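Local coordinates for protein type-2Aa cytolytic delta-endotoxin (Bacillus thuringiensis serovar kyushuensis, PDB 1CBY) that kills the larvae of dipteran insects by making pores in the epithelial cell membrane of the midgut, once the dimeric protoxin has become the active monomer, at residues V46-P51 with T129-S134; G66-D69 with N74-F77; V109-L114 with A137-T142. All blocks are in the same frame, centred on the assembly; numbering follows the deposited sequence.

Contact 1 of 3, residues V46-P51 with T129-S134; sequences VFYVQP and TSFWNS
Tyr-48, near the end of strand 44-48, meets the first turn of helix 129-141 through Phe-131 in a T-shaped aromatic pair. The ring centroids lie 5.9 Å apart with the planes at 74°, the edge of Phe-131 turned to the face of Tyr-48. From the backbone outward, CB of Tyr-48 comes first, 4.1 Å from CD1 of Phe-131. With CG anti to the backbone N (chi1 -175°), the ring then runs alongside the helix, and its CD2 lies 4.2 Å from CB of Phe-131, which covers the rim of one face. Farther out CE2 meets CB of Ser-130 at the ring edge, 4.5 Å away, and at the tip OH is hydrogen-bonded to OG of Ser-128, just ahead of the helix. Two residues back along the strand, CG1 of Val-46 approaches CB of Ser-134 at 4.3 Å. The hydroxyl of Ser-134 turns back on its own helix, where OG donates to O of Ser-130 at 3.0 Å from above the carbonyl plane. No hydrogen bond joins the two segments. Segment 129-134 thus runs nearly antiparallel to strand residues 46-48 (172°), the helix-on-sheet packing of the alpha/beta Cyt fold. Strand 165-175 pairs with 44-48 and its Ile-175 touches both Tyr-48 and Phe-131, Leu-122 of helix 107-122 also packs on Phe-131, and a strand of the second subunit continues the sheet beside Val-46 to Tyr-48.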
ATOM      1  N   VAL A  46       4.472   1.115  -6.736  1.00 21.46           N
ATOM      2  CA  VAL A  46       5.117   1.497  -5.482  1.00 19.91           C
ATOM      3  C   VAL A  46       6.043   2.670  -5.796  1.00 17.06           C
ATOM      4  O   VAL A  46       6.976   2.537  -6.593  1.00 16.77           O
ATOM      5  CB  VAL A  46       5.933   0.326  -4.874  1.00 22.31           C
ATOM      6  CG1 VAL A  46       6.703   0.790  -3.648  1.00 22.45           C
ATOM      7  CG2 VAL A  46       5.007  -0.812  -4.486  1.00 17.95           C
ATOM      8  N   PHE A  47       5.750   3.824  -5.201  1.00 18.64           N
ATOM      9  CA  PHE A  47       6.525   5.050  -5.408  1.00 17.01           C
ATOM     10  C   PHE A  47       7.241   5.526  -4.149  1.00 19.59           C
ATOM     11  O   PHE A  47       6.602   5.788  -3.126  1.00 24.62           O
ATOM     12  CB  PHE A  47       5.610   6.199  -5.859  1.00 15.30           C
ATOM     13  CG  PHE A  47       5.253   6.187  -7.327  1.00 17.49           C
ATOM     14  CD1 PHE A  47       5.691   5.177  -8.172  1.00 15.26           C
ATOM     15  CD2 PHE A  47       4.467   7.208  -7.859  1.00 18.10           C
ATOM     16  CE1 PHE A  47       5.353   5.185  -9.518  1.00 16.26           C
ATOM     17  CE2 PHE A  47       4.124   7.222  -9.202  1.00 15.81           C
ATOM     18  CZ  PHE A  47       4.568   6.210 -10.032  1.00 15.63           C
ATOM     19  N   TYR A  48       8.558   5.669  -4.239  1.00 21.58           N
ATOM     20  CA  TYR A  48       9.374   6.180  -3.138  1.00 20.96           C
ATOM     21  C   TYR A  48      10.108   7.352  -3.782  1.00 15.13           C
ATOM     22  O   TYR A  48      11.228   7.204  -4.277  1.00 20.94           O
ATOM     23  CB  TYR A  48      10.371   5.124  -2.643  1.00 22.32           C
ATOM     24  CG  TYR A  48      11.159   5.554  -1.420  1.00 27.02           C
ATOM     25  CD1 TYR A  48      12.271   6.387  -1.537  1.00 28.43           C
ATOM     26  CD2 TYR A  48      10.785   5.138  -0.145  1.00 25.78           C
ATOM     27  CE1 TYR A  48      12.993   6.795  -0.419  1.00 29.10           C
ATOM     28  CE2 TYR A  48      11.501   5.543   0.983  1.00 30.68           C
ATOM     29  CZ  TYR A  48      12.604   6.371   0.837  1.00 31.53           C
ATOM     30  OH  TYR A  48      13.320   6.774   1.943  1.00 33.23           O
ATOM     31  N   VAL A  49       9.444   8.502  -3.831  1.00 11.76           N
ATOM     32  CA  VAL A  49      10.005   9.689  -4.469  1.00 17.96           C
ATOM     33  C   VAL A  49       9.561  10.957  -3.742  1.00 22.66           C
ATOM     34  O   VAL A  49       8.798  10.897  -2.777  1.00 29.62           O
ATOM     35  CB  VAL A  49       9.521   9.800  -5.949  1.00 20.96           C
ATOM     36  CG1 VAL A  49       9.910   8.557  -6.752  1.00 24.38           C
ATOM     37  CG2 VAL A  49       8.006  10.003  -5.997  1.00 15.07           C
ATOM     38  N   GLN A  50      10.034  12.104  -4.219  1.00 26.94           N
ATOM     39  CA  GLN A  50       9.663  13.394  -3.649  1.00 29.00           C
ATOM     40  C   GLN A  50       8.499  13.961  -4.471  1.00 29.14           C
ATOM     41  O   GLN A  50       8.383  13.688  -5.666  1.00 31.07           O
ATOM     42  CB  GLN A  50      10.862  14.340  -3.664  1.00 33.73           C
ATOM     43  CG  GLN A  50      11.959  13.922  -2.696  1.00 42.01           C
ATOM     44  CD  GLN A  50      13.199  14.782  -2.804  1.00 46.58           C
ATOM     45  OE1 GLN A  50      14.306  14.272  -2.957  1.00 52.31           O
ATOM     46  NE2 GLN A  50      13.023  16.092  -2.727  1.00 52.89           N
ATOM     47  N   PRO A  51       7.638  14.785  -3.849  1.00 30.16           N
ATOM     48  CA  PRO A  51       6.486  15.377  -4.533  1.00 25.50           C
ATOM     49  C   PRO A  51       6.760  15.941  -5.924  1.00 26.56           C
ATOM     50  O   PRO A  51       6.067  15.599  -6.880  1.00 28.32           O
ATOM     51  CB  PRO A  51       6.046  16.470  -3.562  1.00 26.97           C
ATOM     52  CG  PRO A  51       6.385  15.876  -2.225  1.00 24.73           C
ATOM     53  CD  PRO A  51       7.767  15.329  -2.484  1.00 28.28           C
ATOM     54  N   THR A 129      15.390   1.695   5.146  1.00 33.72           N
ATOM     55  CA  THR A 129      14.707   0.561   5.760  1.00 36.71           C
ATOM     56  C   THR A 129      13.296   0.480   5.187  1.00 35.64           C
ATOM     57  O   THR A 129      12.865  -0.574   4.725  1.00 38.71           O
ATOM     58  CB  THR A 129      14.632   0.727   7.293  1.00 43.50           C
ATOM     59  OG1 THR A 129      15.952   0.941   7.813  1.00 50.96           O
ATOM     60  CG2 THR A 129      14.032  -0.510   7.946  1.00 47.44           C
ATOM     61  N   SER A 130      12.609   1.620   5.171  1.00 32.93           N
ATOM     62  CA  SER A 130      11.256   1.697   4.640  1.00 28.33           C
ATOM     63  C   SER A 130      11.185   1.181   3.208  1.00 25.34           C
ATOM     64  O   SER A 130      10.302   0.394   2.880  1.00 27.16           O
ATOM     65  CB  SER A 130      10.737   3.131   4.696  1.00 29.47           C
ATOM     66  OG  SER A 130      10.572   3.572   6.034  1.00 40.40           O
ATOM     67  N   PHE A 131      12.124   1.600   2.364  1.00 17.40           N
ATOM     68  CA  PHE A 131      12.122   1.152   0.978  1.00 20.55           C
ATOM     69  C   PHE A 131      12.224  -0.359   0.878  1.00 25.55           C
ATOM     70  O   PHE A 131      11.380  -1.000   0.246  1.00 34.31           O
ATOM     71  CB  PHE A 131      13.245   1.793   0.166  1.00 18.42           C
ATOM     72  CG  PHE A 131      13.365   1.241  -1.231  1.00 25.13           C
ATOM     73  CD1 PHE A 131      12.412   1.547  -2.201  1.00 26.07           C
ATOM     74  CD2 PHE A 131      14.415   0.390  -1.568  1.00 28.35           C
ATOM     75  CE1 PHE A 131      12.501   1.012  -3.487  1.00 26.67           C
ATOM     76  CE2 PHE A 131      14.513  -0.152  -2.853  1.00 27.81           C
ATOM     77  CZ  PHE A 131      13.550   0.162  -3.814  1.00 28.41           C
ATOM     78  N   TRP A 132      13.240  -0.935   1.510  1.00 21.74           N
ATOM     79  CA  TRP A 132      13.420  -2.379   1.464  1.00 22.11           C
ATOM     80  C   TRP A 132      12.285  -3.153   2.131  1.00 22.10           C
ATOM     81  O   TRP A 132      12.055  -4.326   1.826  1.00 21.97           O
ATOM     82  CB  TRP A 132      14.791  -2.760   2.010  1.00 21.44           C
ATOM     83  CG  TRP A 132      15.869  -2.277   1.113  1.00 20.71           C
ATOM     84  CD1 TRP A 132      16.763  -1.282   1.369  1.00 20.07           C
ATOM     85  CD2 TRP A 132      16.120  -2.711  -0.228  1.00 22.98           C
ATOM     86  NE1 TRP A 132      17.549  -1.060   0.267  1.00 19.00           N
ATOM     87  CE2 TRP A 132      17.178  -1.921  -0.729  1.00 16.90           C
ATOM     88  CE3 TRP A 132      15.549  -3.687  -1.058  1.00 22.12           C
ATOM     89  CZ2 TRP A 132      17.678  -2.073  -2.023  1.00 19.90           C
ATOM     90  CZ3 TRP A 132      16.046  -3.840  -2.345  1.00 20.73           C
ATOM     91  CH2 TRP A 132      17.102  -3.034  -2.814  1.00 22.90           C
ATOM     92  N   ASN A 133      11.562  -2.490   3.027  1.00 23.42           N
ATOM     93  CA  ASN A 133      10.419  -3.112   3.681  1.00 24.67           C
ATOM     94  C   ASN A 133       9.284  -3.122   2.663  1.00 23.02           C
ATOM     95  O   ASN A 133       8.542  -4.095   2.562  1.00 24.91           O
ATOM     96  CB  ASN A 133       9.999  -2.335   4.929  1.00 24.91           C
ATOM     97  CG  ASN A 133      10.799  -2.723   6.164  1.00 28.48           C
ATOM     98  OD1 ASN A 133      10.698  -2.068   7.201  1.00 30.43           O
ATOM     99  ND2 ASN A 133      11.589  -3.788   6.065  1.00 23.51           N
ATOM    100  N   SER A 134       9.175  -2.044   1.889  1.00 21.22           N
ATOM    101  CA  SER A 134       8.153  -1.933   0.854  1.00 22.48           C
ATOM    102  C   SER A 134       8.412  -3.023  -0.171  1.00 21.93           C
ATOM    103  O   SER A 134       7.497  -3.735  -0.581  1.00 23.96           O
ATOM    104  CB  SER A 134       8.209  -0.565   0.173  1.00 24.25           C
ATOM    105  OG  SER A 134       7.926   0.469   1.100  1.00 49.21           O
TER

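Contact 2 of 3, residues G66-D69 with N74-F77; sequences GAID and NFNF
Ile-68 and Phe-75 form a single antiparallel beta bridge as a non-hydrogen-bonded pair, their CA atoms 4.5 Å apart, and the two backbone bonds flanking it clasp the loop: N of Asp-69 donates to O of Asn-74 at 2.9 Å, and N of Asn-76 donates to O of Ala-67 at 2.8 Å. Both are close to straight, with N-H...O angles of 174° and 167°. Two apolar side chains, Ile-68 and Ala-67, meet the ring of Phe-75. CG of Phe-75 is anti to its backbone N (chi1 -173°), and one edge of the ring, CD1 and CE1, meets Ile-68 and Ala-67. CD1 of Ile-68 meets the ring in its plane, at the edge, 3.5 Å from CD1 of Phe-75, the two side chains crossing at about a right angle. CB of Ala-67, which does point across the contact, reaches CE1 of Phe-75 at 3.7 Å. The polar side chains work on the backbone next to the bridge. OD1 of Asp-69 accepts from N of Leu-71 and N of Asn-72, which holds the turn between the segments. Asn-76 is the N-cap of helix 77-84, its OD1 accepting from N of Lys-79, while its CB rests 3.5 Å from O of Ala-67. The clasp thus closes the connection just before that helix begins. Along the chain it falls between helices 54-63 and 77-84, and it packs against the sheet: Phe-75 packs on Pro-188 and Ala-190 of strand 183-195, Ile-68 on Asn-170 of strand 165-175, and Phe-43 touches both residues. O of Phe-75 accepts from NZ of Lys-218 on strand 210-225.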
ATOM      1  N   GLY A  66       2.349  -0.064 -21.869  1.00 28.38           N
ATOM      2  CA  GLY A  66       2.391  -0.630 -23.206  1.00 29.15           C
ATOM      3  C   GLY A  66       3.124  -1.949 -23.326  1.00 29.56           C
ATOM      4  O   GLY A  66       3.085  -2.586 -24.377  1.00 32.62           O
ATOM      5  N   ALA A  67       3.811  -2.356 -22.265  1.00 26.25           N
ATOM      6  CA  ALA A  67       4.543  -3.614 -22.279  1.00 23.92           C
ATOM      7  C   ALA A  67       3.614  -4.781 -21.967  1.00 23.52           C
ATOM      8  O   ALA A  67       3.959  -5.932 -22.226  1.00 23.31           O
ATOM      9  CB  ALA A  67       5.697  -3.569 -21.286  1.00 25.73           C
ATOM     10  N   ILE A  68       2.453  -4.485 -21.383  1.00 28.61           N
ATOM     11  CA  ILE A  68       1.464  -5.511 -21.042  1.00 27.51           C
ATOM     12  C   ILE A  68       0.569  -5.749 -22.256  1.00 30.58           C
ATOM     13  O   ILE A  68      -0.122  -4.835 -22.704  1.00 25.36           O
ATOM     14  CB  ILE A  68       0.530  -5.071 -19.888  1.00 25.83           C
ATOM     15  CG1 ILE A  68       1.322  -4.437 -18.740  1.00 23.24           C
ATOM     16  CG2 ILE A  68      -0.275  -6.267 -19.396  1.00 18.69           C
ATOM     17  CD1 ILE A  68       2.277  -5.375 -18.051  1.00 29.95           C
ATOM     18  N   ASP A  69       0.584  -6.970 -22.783  1.00 34.25           N
ATOM     19  CA  ASP A  69      -0.241  -7.322 -23.936  1.00 35.75           C
ATOM     20  C   ASP A  69      -1.711  -7.171 -23.548  1.00 35.07           C
ATOM     21  O   ASP A  69      -2.214  -7.915 -22.706  1.00 29.75           O
ATOM     22  CB  ASP A  69       0.034  -8.764 -24.361  1.00 43.58           C
ATOM     23  CG  ASP A  69      -0.595  -9.106 -25.696  1.00 47.39           C
ATOM     24  OD1 ASP A  69      -1.834  -9.016 -25.820  1.00 42.51           O
ATOM     25  OD2 ASP A  69       0.154  -9.474 -26.626  1.00 54.13           O
ATOM     26  N   ASN A  74       0.077 -10.608 -20.684  1.00 41.33           N
ATOM     27  CA  ASN A  74       1.423 -11.015 -20.311  1.00 40.52           C
ATOM     28  C   ASN A  74       2.370  -9.853 -20.549  1.00 37.59           C
ATOM     29  O   ASN A  74       2.162  -9.054 -21.461  1.00 40.55           O
ATOM     30  CB  ASN A  74       1.876 -12.220 -21.137  1.00 49.49           C
ATOM     31  CG  ASN A  74       3.179 -12.818 -20.628  1.00 58.35           C
ATOM     32  OD1 ASN A  74       3.373 -12.972 -19.422  1.00 66.51           O
ATOM     33  ND2 ASN A  74       4.075 -13.160 -21.543  1.00 61.73           N
ATOM     34  N   PHE A  75       3.395  -9.747 -19.715  1.00 36.71           N
ATOM     35  CA  PHE A  75       4.388  -8.689 -19.843  1.00 27.64           C
ATOM     36  C   PHE A  75       5.316  -9.110 -20.970  1.00 27.38           C
ATOM     37  O   PHE A  75       5.849 -10.220 -20.961  1.00 26.60           O
ATOM     38  CB  PHE A  75       5.171  -8.562 -18.538  1.00 28.49           C
ATOM     39  CG  PHE A  75       6.111  -7.394 -18.496  1.00 28.31           C
ATOM     40  CD1 PHE A  75       5.652  -6.129 -18.147  1.00 26.28           C
ATOM     41  CD2 PHE A  75       7.470  -7.568 -18.756  1.00 28.46           C
ATOM     42  CE1 PHE A  75       6.530  -5.054 -18.053  1.00 31.69           C
ATOM     43  CE2 PHE A  75       8.357  -6.502 -18.665  1.00 28.77           C
ATOM     44  CZ  PHE A  75       7.888  -5.241 -18.311  1.00 30.56           C
ATOM     45  N   ASN A  76       5.471  -8.246 -21.962  1.00 31.31           N
ATOM     46  CA  ASN A  76       6.331  -8.548 -23.095  1.00 35.23           C
ATOM     47  C   ASN A  76       7.675  -7.863 -22.911  1.00 37.92           C
ATOM     48  O   ASN A  76       7.799  -6.646 -23.075  1.00 38.01           O
ATOM     49  CB  ASN A  76       5.680  -8.091 -24.401  1.00 40.19           C
ATOM     50  CG  ASN A  76       6.453  -8.543 -25.616  1.00 47.59           C
ATOM     51  OD1 ASN A  76       7.550  -8.057 -25.883  1.00 56.88           O
ATOM     52  ND2 ASN A  76       5.903  -9.499 -26.344  1.00 58.54           N
ATOM     53  N   PHE A  77       8.685  -8.659 -22.581  1.00 41.25           N
ATOM     54  CA  PHE A  77      10.029  -8.143 -22.358  1.00 42.08           C
ATOM     55  C   PHE A  77      10.576  -7.381 -23.564  1.00 42.70           C
ATOM     56  O   PHE A  77      11.112  -6.281 -23.419  1.00 44.74           O
ATOM     57  CB  PHE A  77      10.978  -9.282 -21.984  1.00 36.67           C
ATOM     58  CG  PHE A  77      12.309  -8.814 -21.481  1.00 41.36           C
ATOM     59  CD1 PHE A  77      12.389  -7.989 -20.361  1.00 42.46           C
ATOM     60  CD2 PHE A  77      13.480  -9.187 -22.125  1.00 43.46           C
ATOM     61  CE1 PHE A  77      13.618  -7.544 -19.889  1.00 43.15           C
ATOM     62  CE2 PHE A  77      14.717  -8.748 -21.662  1.00 47.00           C
ATOM     63  CZ  PHE A  77      14.785  -7.923 -20.541  1.00 45.55           C
TER

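Contact 3 of 3, residues V109-L114 with A137-T142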
ATOM      1  N   VAL A 109      11.211 -18.389   2.459  1.00 11.58           N
ATOM      2  CA  VAL A 109      12.528 -18.508   1.852  1.00 21.33           C
ATOM      3  C   VAL A 109      12.574 -17.912   0.453  1.00 23.19           C
ATOM      4  O   VAL A 109      13.551 -17.249   0.087  1.00 32.52           O
ATOM      5  CB  VAL A 109      12.987 -19.978   1.781  1.00 22.48           C
ATOM      6  CG1 VAL A 109      14.440 -20.046   1.348  1.00 25.15           C
ATOM      7  CG2 VAL A 109      12.801 -20.659   3.132  1.00 24.51           C
ATOM      8  N   MET A 110      11.515 -18.132  -0.321  1.00 26.70           N
ATOM      9  CA  MET A 110      11.442 -17.624  -1.693  1.00 22.44           C
ATOM     10  C   MET A 110      11.485 -16.103  -1.761  1.00 19.18           C
ATOM     11  O   MET A 110      12.157 -15.536  -2.623  1.00 21.44           O
ATOM     12  CB  MET A 110      10.192 -18.156  -2.398  1.00 21.92           C
ATOM     13  CG  MET A 110      10.016 -17.659  -3.823  1.00 25.41           C
ATOM     14  SD  MET A 110       8.827 -18.655  -4.736  1.00 24.37           S
ATOM     15  CE  MET A 110       7.379 -18.467  -3.727  1.00 12.76           C
ATOM     16  N   VAL A 111      10.796 -15.443  -0.839  1.00 14.45           N
ATOM     17  CA  VAL A 111      10.775 -13.984  -0.812  1.00 19.13           C
ATOM     18  C   VAL A 111      12.189 -13.409  -0.673  1.00 21.61           C
ATOM     19  O   VAL A 111      12.523 -12.393  -1.293  1.00 18.20           O
ATOM     20  CB  VAL A 111       9.880 -13.471   0.336  1.00 20.20           C
ATOM     21  CG1 VAL A 111       9.965 -11.957   0.449  1.00 20.33           C
ATOM     22  CG2 VAL A 111       8.451 -13.892   0.091  1.00 18.31           C
ATOM     23  N   GLU A 112      13.017 -14.073   0.131  1.00 28.55           N
ATOM     24  CA  GLU A 112      14.396 -13.649   0.358  1.00 24.05           C
ATOM     25  C   GLU A 112      15.219 -13.739  -0.916  1.00 24.08           C
ATOM     26  O   GLU A 112      15.968 -12.820  -1.239  1.00 31.88           O
ATOM     27  CB  GLU A 112      15.043 -14.487   1.457  1.00 29.66           C
ATOM     28  CG  GLU A 112      14.456 -14.250   2.841  1.00 35.38           C
ATOM     29  CD  GLU A 112      15.057 -15.160   3.897  1.00 46.22           C
ATOM     30  OE1 GLU A 112      15.445 -16.303   3.563  1.00 51.89           O
ATOM     31  OE2 GLU A 112      15.137 -14.733   5.067  1.00 49.41           O
ATOM     32  N   GLN A 113      15.084 -14.842  -1.643  1.00 24.54           N
ATOM     33  CA  GLN A 113      15.818 -15.010  -2.890  1.00 26.84           C
ATOM     34  C   GLN A 113      15.462 -13.887  -3.856  1.00 27.94           C
ATOM     35  O   GLN A 113      16.344 -13.188  -4.358  1.00 30.44           O
ATOM     36  CB  GLN A 113      15.486 -16.353  -3.540  1.00 29.66           C
ATOM     37  CG  GLN A 113      16.694 -17.232  -3.831  1.00 39.56           C
ATOM     38  CD  GLN A 113      17.716 -16.594  -4.763  1.00 39.33           C
ATOM     39  OE1 GLN A 113      17.760 -16.897  -5.954  1.00 42.08           O
ATOM     40  NE2 GLN A 113      18.567 -15.739  -4.212  1.00 42.70           N
ATOM     41  N   LEU A 114      14.165 -13.694  -4.078  1.00 28.39           N
ATOM     42  CA  LEU A 114      13.677 -12.667  -4.992  1.00 27.10           C
ATOM     43  C   LEU A 114      14.105 -11.259  -4.581  1.00 28.21           C
ATOM     44  O   LEU A 114      14.466 -10.444  -5.433  1.00 28.75           O
ATOM     45  CB  LEU A 114      12.154 -12.745  -5.118  1.00 31.70           C
ATOM     46  CG  LEU A 114      11.581 -14.097  -5.569  1.00 31.90           C
ATOM     47  CD1 LEU A 114      10.073 -14.038  -5.553  1.00 26.74           C
ATOM     48  CD2 LEU A 114      12.085 -14.468  -6.950  1.00 27.86           C
ATOM     49  N   ALA A 137       7.539  -6.437   1.449  1.00 11.50           N
ATOM     50  CA  ALA A 137       6.091  -6.531   1.616  1.00 13.51           C
ATOM     51  C   ALA A 137       5.431  -6.820   0.261  1.00 14.67           C
ATOM     52  O   ALA A 137       4.599  -7.721   0.148  1.00 20.45           O
ATOM     53  CB  ALA A 137       5.557  -5.256   2.200  1.00  2.92           C
ATOM     54  N   THR A 138       5.837  -6.080  -0.765  1.00 11.68           N
ATOM     55  CA  THR A 138       5.317  -6.257  -2.112  1.00 11.16           C
ATOM     56  C   THR A 138       5.594  -7.674  -2.631  1.00 18.79           C
ATOM     57  O   THR A 138       4.706  -8.317  -3.202  1.00 25.33           O
ATOM     58  CB  THR A 138       5.934  -5.212  -3.075  1.00  9.98           C
ATOM     59  OG1 THR A 138       5.469  -3.901  -2.726  1.00  9.78           O
ATOM     60  CG2 THR A 138       5.558  -5.501  -4.506  1.00 11.93           C
ATOM     61  N   ILE A 139       6.807  -8.174  -2.406  1.00 20.84           N
ATOM     62  CA  ILE A 139       7.165  -9.516  -2.861  1.00 18.01           C
ATOM     63  C   ILE A 139       6.291 -10.550  -2.167  1.00 19.53           C
ATOM     64  O   ILE A 139       5.748 -11.442  -2.814  1.00 23.08           O
ATOM     65  CB  ILE A 139       8.663  -9.831  -2.634  1.00 20.88           C
ATOM     66  CG1 ILE A 139       9.525  -8.817  -3.382  1.00 23.45           C
ATOM     67  CG2 ILE A 139       9.005 -11.223  -3.160  1.00 18.94           C
ATOM     68  CD1 ILE A 139       9.169  -8.691  -4.844  1.00 32.64           C
ATOM     69  N   LYS A 140       6.107 -10.394  -0.861  1.00 20.17           N
ATOM     70  CA  LYS A 140       5.270 -11.312  -0.099  1.00 22.89           C
ATOM     71  C   LYS A 140       3.849 -11.308  -0.668  1.00 23.66           C
ATOM     72  O   LYS A 140       3.211 -12.356  -0.781  1.00 19.49           O
ATOM     73  CB  LYS A 140       5.218 -10.900   1.376  1.00 21.16           C
ATOM     74  CG  LYS A 140       6.494 -11.113   2.160  1.00 25.09           C
ATOM     75  CD  LYS A 140       6.275 -10.712   3.611  1.00 31.01           C
ATOM     76  CE  LYS A 140       7.493 -10.966   4.477  1.00 33.11           C
ATOM     77  NZ  LYS A 140       7.233 -10.524   5.875  1.00 32.19           N
ATOM     78  N   GLY A 141       3.373 -10.121  -1.036  1.00 25.05           N
ATOM     79  CA  GLY A 141       2.034  -9.971  -1.581  1.00 26.51           C
ATOM     80  C   GLY A 141       1.847 -10.633  -2.934  1.00 27.66           C
ATOM     81  O   GLY A 141       0.723 -10.812  -3.392  1.00 27.04           O
ATOM     82  N   THR A 142       2.953 -10.981  -3.580  1.00 22.87           N
ATOM     83  CA  THR A 142       2.907 -11.633  -4.878  1.00 14.77           C
ATOM     84  C   THR A 142       2.572 -13.116  -4.705  1.00 18.20           C
ATOM     85  O   THR A 142       2.163 -13.779  -5.656  1.00 20.51           O
ATOM     86  CB  THR A 142       4.264 -11.476  -5.606  1.00 13.13           C
ATOM     87  OG1 THR A 142       4.538 -10.083  -5.803  1.00 14.10           O
ATOM     88  CG2 THR A 142       4.256 -12.182  -6.957  1.00 12.85           C
TER
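Helices 107-122 and 129-141 form an alpha-helical hairpin, the pair that lies on one side of the sheet in the alpha/beta fold of Cyt toxins, and they pack here through Val-111, Leu-114, Ile-139 and Lys-140. The axes of the segments 109-114 and 137-141 approach to 9.6 Å at 127°, closer to antiparallel than to parallel but well inclined. The centre of the contact is CG2 of Ile-139, put toward the neighbouring helix by its position anti to the backbone N. It touches CG1 of Val-111 at 3.8 Å and, equally close, CD1 of Leu-114, so one methyl bridges two residues a turn apart. The side chains of Val-111 and Ile-139 lie side by side and point opposite ways, whereas Leu-114 runs obliquely to Ile-139. From the sheet, Phe-191 of strand 183-195 packs on both Leu-114 and Ile-139, and Val-100 of strand 90-102 also meets Leu-114. The contact between the helices is wholly apolar, without a hydrogen bond. Lys-140 takes part only by its stem, since its extended chain carries NZ off to the second subunit, where it makes a salt bridge with Asp-147 and a hydrogen bond with Thr-148 of that chain. Near the base of the lysine side chain, CG of Lys-140 rests against both methyls of Val-111, CG1 and CG2, each 4.0 Å away.

How the contacts relate
After strand 28-36 the chain forms strand 44-48, one half of contact 1, whose loop closes only at the start of helix 129-141. Contact 2 falls within that loop and closes a short connection between helices 54-63 and 77-84, on the opposite side of the chain's centre. Contact 3 opens later, on helix 107-122, and closes on the far end of helix 129-141, so its segments alternate with those of contact 1. These two share helix 129-141 and touch where CG2 of Val-46 lies 3.6 Å from OG1 of Thr-138. Together they tie strand 44-48 and helix 107-122 to one helix, and both reach the second subunit.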